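Aminopentol aminotransferase (Sphingopyxis macrogoltabida, PDB 6HBS) transfers the amino group of aminopentol (hydrolysed fumonisin B1) to pyruvate with pyridoxal 5'-phosphate as cofactor, a step in degradation of the mycotoxin fumonisin B1. Local coordinates at residues F236-R240 with T308-L314. Residues are numbered along the deposited sequence; the frame is centred on the assembly and turned at random.
Sequences FRVAR and TPYLETL
Residues 236-240 form an irregular loop that starts with a positive phi at Phe236 (73/4) and curls over the first turn of a helix, Arg237 CA lying 6.4 Å from Leu311 CA. Pro309, lacking an NH, suits the N-cap; its O accepts Thr313 N (3.0 Å).

Two side chains carry the polar contacts. Arg240, extended (chi2 and chi3 t), makes a bidentate salt bridge with Glu312 on the helix's exposed side, NH1 to OE2 at 2.9 Å and NH2 to OE1 at 2.8 Å; NH2 also donates to Thr308 O (2.8 Å) and NE to Ile305 O. Tyr310 (chi1 p) has a long, rigid ring that carries its OH to Phe236 O (2.7 Å).

Van der Waals contacts centre on Leu311 (chi1 t, chi2 p), whose flexible methyls fit the loop backbone: CD1 is 3.5 Å from Arg237 O, CD2 3.8 Å from Ala239 CA. Arg237 CG meets Leu314 CD1 (4.3 Å); its guanidinium turns away to Leu380 O and Gly63 O, the side chain about 6 Å from that of Lys258, the cofactor lysine by similarity.

This partly buried junction of the class-III aminotransferase fold joins the loop between strands 226-230 and 253-256 to helix 310-332, beside helix 292-307, whose Leu302 and Ile305 pack on Phe236.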
ATOM      1  N   PHE A 236       6.023   0.926  19.030  1.00 18.11           N
ATOM      2  CA  PHE A 236       5.143   0.390  20.054  1.00 17.71           C
ATOM      3  C   PHE A 236       5.656  -0.911  20.674  1.00 18.62           C
ATOM      4  O   PHE A 236       4.975  -1.457  21.552  1.00 18.71           O
ATOM      5  CB  PHE A 236       3.713   0.206  19.544  1.00 17.39           C
ATOM      6  CG  PHE A 236       3.105   1.522  19.171  1.00 17.56           C
ATOM      7  CD1 PHE A 236       3.040   2.535  20.099  1.00 17.91           C
ATOM      8  CD2 PHE A 236       2.578   1.736  17.906  1.00 17.57           C
ATOM      9  CE1 PHE A 236       2.465   3.745  19.768  1.00 20.00           C
ATOM     10  CE2 PHE A 236       1.987   2.949  17.594  1.00 17.83           C
ATOM     11  CZ  PHE A 236       1.934   3.943  18.515  1.00 19.16           C
ATOM     12  N   ARG A 237       6.847  -1.375  20.298  1.00 17.32           N
ATOM     13  CA  ARG A 237       7.492  -2.445  21.061  1.00 18.76           C
ATOM     14  C   ARG A 237       8.691  -1.888  21.872  1.00 19.02           C
ATOM     15  O   ARG A 237       9.256  -2.592  22.703  1.00 19.10           O
ATOM     16  CB  ARG A 237       7.876  -3.613  20.149  1.00 17.51           C
ATOM     17  CG  ARG A 237       6.753  -4.592  19.844  1.00 17.46           C
ATOM     18  CD  ARG A 237       7.302  -5.783  19.091  1.00 18.03           C
ATOM     19  NE  ARG A 237       6.282  -6.734  18.735  1.00 17.55           N
ATOM     20  CZ  ARG A 237       5.559  -6.679  17.614  1.00 19.30           C
ATOM     21  NH1 ARG A 237       5.698  -5.633  16.807  1.00 16.04           N
ATOM     22  NH2 ARG A 237       4.715  -7.663  17.316  1.00 15.87           N
ATOM     23  N   VAL A 238       9.062  -0.626  21.660  1.00 20.12           N
ATOM     24  CA  VAL A 238      10.107   0.034  22.455  1.00 20.52           C
ATOM     25  C   VAL A 238       9.444   0.929  23.515  1.00 20.77           C
ATOM     26  O   VAL A 238       9.868   0.963  24.659  1.00 22.50           O
ATOM     27  CB  VAL A 238      11.096   0.811  21.560  1.00 20.73           C
ATOM     28  CG1 VAL A 238      12.059   1.663  22.379  1.00 22.14           C
ATOM     29  CG2 VAL A 238      11.860  -0.124  20.646  1.00 19.88           C
ATOM     30  N   ALA A 239       8.398   1.654  23.131  1.00 20.54           N
ATOM     31  CA  ALA A 239       7.745   2.613  23.977  1.00 21.66           C
ATOM     32  C   ALA A 239       6.333   2.876  23.438  1.00 22.30           C
ATOM     33  O   ALA A 239       6.004   2.370  22.351  1.00 19.82           O
ATOM     34  CB  ALA A 239       8.571   3.887  24.009  1.00 22.89           C
ATOM     35  N   ARG A 240       5.547   3.680  24.181  1.00 21.45           N
ATOM     36  CA  ARG A 240       4.180   4.098  23.788  1.00 24.01           C
ATOM     37  C   ARG A 240       4.245   5.406  22.971  1.00 24.08           C
ATOM     38  O   ARG A 240       3.234   6.059  22.665  1.00 26.83           O
ATOM     39  CB  ARG A 240       3.294   4.229  25.036  1.00 24.42           C
ATOM     40  CG  ARG A 240       2.960   2.893  25.690  1.00 23.98           C
ATOM     41  CD  ARG A 240       2.183   3.020  26.991  1.00 23.19           C
ATOM     42  NE  ARG A 240       1.682   1.735  27.483  1.00 22.37           N
ATOM     43  CZ  ARG A 240       2.391   0.873  28.222  1.00 22.25           C
ATOM     44  NH1 ARG A 240       3.627   1.186  28.572  1.00 20.48           N
ATOM     45  NH2 ARG A 240       1.895  -0.313  28.534  1.00 19.58           N
ATOM     46  N   THR A 308      -3.388  -0.297  28.676  1.00 22.75           N
ATOM     47  CA  THR A 308      -3.118  -1.628  29.177  1.00 23.35           C
ATOM     48  C   THR A 308      -1.608  -1.817  29.303  1.00 23.18           C
ATOM     49  O   THR A 308      -0.837  -1.079  28.671  1.00 24.29           O
ATOM     50  CB  THR A 308      -3.701  -2.727  28.275  1.00 24.69           C
ATOM     51  OG1 THR A 308      -2.913  -2.769  27.079  1.00 25.67           O
ATOM     52  CG2 THR A 308      -5.169  -2.540  27.940  1.00 24.25           C
ATOM     53  N   PRO A 309      -1.152  -2.767  30.151  1.00 24.39           N
ATOM     54  CA  PRO A 309       0.268  -3.103  30.272  1.00 23.24           C
ATOM     55  C   PRO A 309       0.760  -4.079  29.185  1.00 23.05           C
ATOM     56  O   PRO A 309       1.547  -5.032  29.444  1.00 24.32           O
ATOM     57  CB  PRO A 309       0.309  -3.725  31.685  1.00 23.76           C
ATOM     58  CG  PRO A 309      -0.995  -4.425  31.820  1.00 26.06           C
ATOM     59  CD  PRO A 309      -1.981  -3.506  31.127  1.00 26.17           C
ATOM     60  N   TYR A 310       0.344  -3.840  27.935  1.00 21.23           N
ATOM     61  CA  TYR A 310       0.687  -4.749  26.849  1.00 20.33           C
ATOM     62  C   TYR A 310       2.226  -4.794  26.711  1.00 20.17           C
ATOM     63  O   TYR A 310       2.809  -5.852  26.430  1.00 19.34           O
ATOM     64  CB  TYR A 310       0.014  -4.327  25.536  1.00 18.10           C
ATOM     65  CG  TYR A 310       0.781  -3.241  24.837  1.00 18.36           C
ATOM     66  CD1 TYR A 310       0.653  -1.927  25.232  1.00 18.79           C
ATOM     67  CD2 TYR A 310       1.748  -3.546  23.901  1.00 18.97           C
ATOM     68  CE1 TYR A 310       1.430  -0.934  24.683  1.00 18.61           C
ATOM     69  CE2 TYR A 310       2.526  -2.562  23.320  1.00 19.48           C
ATOM     70  CZ  TYR A 310       2.379  -1.259  23.736  1.00 18.40           C
ATOM     71  OH  TYR A 310       3.131  -0.281  23.204  1.00 18.19           O
ATOM     72  N   LEU A 311       2.863  -3.633  26.862  1.00 20.85           N
ATOM     73  CA  LEU A 311       4.303  -3.476  26.547  1.00 23.36           C
ATOM     74  C   LEU A 311       5.124  -4.234  27.601  1.00 22.57           C
ATOM     75  O   LEU A 311       6.017  -5.002  27.263  1.00 22.68           O
ATOM     76  CB  LEU A 311       4.658  -1.985  26.514  1.00 22.55           C
ATOM     77  CG  LEU A 311       6.123  -1.649  26.221  1.00 23.90           C
ATOM     78  CD1 LEU A 311       6.586  -2.237  24.891  1.00 25.41           C
ATOM     79  CD2 LEU A 311       6.338  -0.148  26.235  1.00 26.46           C
ATOM     80  N   GLU A 312       4.763  -4.034  28.874  1.00 24.24           N
ATOM     81  CA  GLU A 312       5.460  -4.682  29.997  1.00 25.16           C
ATOM     82  C   GLU A 312       5.284  -6.195  29.879  1.00 24.31           C
ATOM     83  O   GLU A 312       6.253  -6.959  30.037  1.00 23.84           O
ATOM     84  CB  GLU A 312       4.932  -4.121  31.313  1.00 26.46           C
ATOM     85  CG  GLU A 312       5.239  -2.656  31.487  1.00 26.70           C
ATOM     86  CD  GLU A 312       4.349  -1.709  30.697  1.00 27.27           C
ATOM     87  OE1 GLU A 312       3.268  -2.104  30.251  1.00 25.35           O
ATOM     88  OE2 GLU A 312       4.787  -0.603  30.488  1.00 27.59           O
ATOM     89  N   THR A 313       4.077  -6.625  29.472  1.00 21.81           N
ATOM     90  CA  THR A 313       3.812  -8.040  29.298  1.00 21.00           C
ATOM     91  C   THR A 313       4.758  -8.643  28.244  1.00 21.14           C
ATOM     92  O   THR A 313       5.409  -9.692  28.472  1.00 20.61           O
ATOM     93  CB  THR A 313       2.333  -8.271  28.963  1.00 22.54           C
ATOM     94  OG1 THR A 313       1.580  -7.742  30.056  1.00 22.13           O
ATOM     95  CG2 THR A 313       1.993  -9.719  28.735  1.00 23.96           C
ATOM     96  N   LEU A 314       4.820  -8.036  27.049  1.00 21.07           N
ATOM     97  CA  LEU A 314       5.585  -8.690  25.938  1.00 21.66           C
ATOM     98  C   LEU A 314       7.104  -8.578  26.205  1.00 20.08           C
ATOM     99  O   LEU A 314       7.836  -9.450  25.839  1.00 21.40           O
ATOM    100  CB  LEU A 314       5.180  -8.150  24.560  1.00 20.52           C
ATOM    101  CG  LEU A 314       5.426  -6.685  24.232  1.00 22.05           C
ATOM    102  CD1 LEU A 314       6.824  -6.481  23.660  1.00 20.95           C
ATOM    103  CD2 LEU A 314       4.360  -6.212  23.233  1.00 22.92           C
TER